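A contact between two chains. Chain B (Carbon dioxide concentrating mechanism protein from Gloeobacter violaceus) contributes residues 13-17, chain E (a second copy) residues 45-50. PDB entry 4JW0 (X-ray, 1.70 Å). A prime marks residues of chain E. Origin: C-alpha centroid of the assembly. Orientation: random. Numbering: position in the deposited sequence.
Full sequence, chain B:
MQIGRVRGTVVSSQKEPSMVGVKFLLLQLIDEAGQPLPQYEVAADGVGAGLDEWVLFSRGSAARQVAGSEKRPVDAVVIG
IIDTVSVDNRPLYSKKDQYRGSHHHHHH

Chain B (13-17) SQKEP
Chain E 45-50: DGVGAG

The two stretches pass each other in nearly opposite directions, the vector from CA 14 to CA 16 lying 156° from that between CA 46 and CA 49 of chain E, and together they bury 231 Å². The register is set where Lys15 CA and Val47′ CA approach to 6.0 Å.

Val47′ covers the most surface, 91 Å². Its CA-to-CB bond points toward chain B, and the t rotamer (chi1 172°) places Val47′ CG1 3.7 Å from Gln14 CG. Val47′ CG2 lies 4.0 Å from Lys15 C, the carbonyl carbon. CG2 also lies 3.7 Å from Glu16 OE2, so the branched side chain packs against all three residues. Lys15 (phi/psi -158/168) is extended and directs its CB away, leaving its backbone to meet the valine.

The CA-to-CB bond of Gln14 (-95/101) points toward chain E, and the side chain runs on almost fully extended (chi1 175°, chi2 179°, chi3 -16°). Its aliphatic part packs on the valine while its amide reaches the backbone beyond: NE2 donates a nearly linear hydrogen bond to Val47′ O (3.1 Å, 172°). A water accepts from Gln14 NE2 at 3.1 Å and lies 2.7 Å from Gly48′ O.

Glu16 (-59/130) starts sideways, but chi1 -75° and chi2 -70° (both m) bring its carboxylate nearer. A second water bridges the chains, donating to Glu16 OE2 and accepting from Gly46′ N, each at 2.8 Å.

The chain E loop is organised by Asp45′ (chi1 175°, chi2 33°): OD1 accepts from Val47′ N at 2.8 Å, and OD2 from Ala49′ N at 2.9 Å. Gly46′ (-111/13) and Val47′ (-110/-5) lead into Gly48′ (77/41), whose positive phi favours glycine, before Ala49′ returns to -73/141.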

# COMPACT_ATOMS: atom_id res chain seq x y z
N SER B 13 6.10 1.78 -25.87
CA SER B 13 6.50 2.92 -26.71
C SER B 13 5.51 4.08 -26.60
O SER B 13 5.88 5.24 -26.75
CB SER B 13 6.64 2.48 -28.17
OG SER B 13 5.40 2.11 -28.74
N GLN B 14 4.25 3.76 -26.36
CA GLN B 14 3.20 4.76 -26.20
C GLN B 14 3.08 5.01 -24.70
O GLN B 14 2.48 4.21 -24.00
CB GLN B 14 1.91 4.22 -26.80
CG GLN B 14 0.66 5.08 -26.64
CD GLN B 14 -0.55 4.43 -27.30
OE1 GLN B 14 -0.40 3.52 -28.12
NE2 GLN B 14 -1.75 4.89 -26.95
N LYS B 15 3.67 6.10 -24.21
CA LYS B 15 3.75 6.30 -22.78
C LYS B 15 3.94 7.74 -22.33
O LYS B 15 4.21 8.64 -23.13
CB LYS B 15 4.87 5.42 -22.20
CG LYS B 15 6.27 5.89 -22.49
CD LYS B 15 7.28 4.81 -22.09
CE LYS B 15 8.56 4.93 -22.89
NZ LYS B 15 9.36 3.68 -22.83
N GLU B 16 3.78 7.96 -21.03
CA GLU B 16 4.01 9.26 -20.43
C GLU B 16 5.46 9.65 -20.72
O GLU B 16 6.38 8.86 -20.49
CB GLU B 16 3.77 9.20 -18.93
CG GLU B 16 2.29 9.14 -18.54
CD GLU B 16 1.57 10.45 -18.80
OE1 GLU B 16 2.24 11.47 -19.02
OE2 GLU B 16 0.32 10.45 -18.79
N PRO B 17 5.67 10.87 -21.24
CA PRO B 17 7.01 11.31 -21.63
C PRO B 17 8.02 11.31 -20.49
O PRO B 17 9.21 11.09 -20.73
CB PRO B 17 6.79 12.74 -22.14
CG PRO B 17 5.46 13.16 -21.62
CD PRO B 17 4.65 11.91 -21.47
N ASP E 45 -5.95 7.95 -17.06
CA ASP E 45 -5.22 7.68 -18.30
C ASP E 45 -5.09 8.94 -19.13
O ASP E 45 -6.09 9.48 -19.60
CB ASP E 45 -5.94 6.61 -19.13
CG ASP E 45 -5.28 6.40 -20.49
OD1 ASP E 45 -4.03 6.54 -20.58
OD2 ASP E 45 -5.99 6.09 -21.48
N GLY E 46 -3.86 9.40 -19.31
CA GLY E 46 -3.59 10.50 -20.22
C GLY E 46 -2.82 10.07 -21.45
O GLY E 46 -2.32 10.92 -22.20
N VAL E 47 -2.72 8.76 -21.68
CA VAL E 47 -1.92 8.21 -22.77
C VAL E 47 -2.78 7.59 -23.89
O VAL E 47 -2.25 7.15 -24.91
CB VAL E 47 -0.94 7.14 -22.23
CG1 VAL E 47 -0.24 6.42 -23.36
CG2 VAL E 47 0.08 7.78 -21.32
N GLY E 48 -4.09 7.54 -23.69
CA GLY E 48 -4.99 7.12 -24.75
C GLY E 48 -5.03 5.62 -24.98
O GLY E 48 -5.07 5.16 -26.12
N ALA E 49 -5.04 4.85 -23.90
CA ALA E 49 -5.12 3.40 -24.02
C ALA E 49 -6.52 3.00 -24.45
O ALA E 49 -7.50 3.58 -24.00
CB ALA E 49 -4.75 2.73 -22.71
N GLY E 50 -6.60 2.00 -25.32
CA GLY E 50 -7.88 1.53 -25.82
C GLY E 50 -8.24 0.16 -25.29
O GLY E 50 -7.45 -0.52 -24.63
O HOH W 1 -4.26 3.22 -27.83
O HOH W 2 -1.61 8.76 -17.76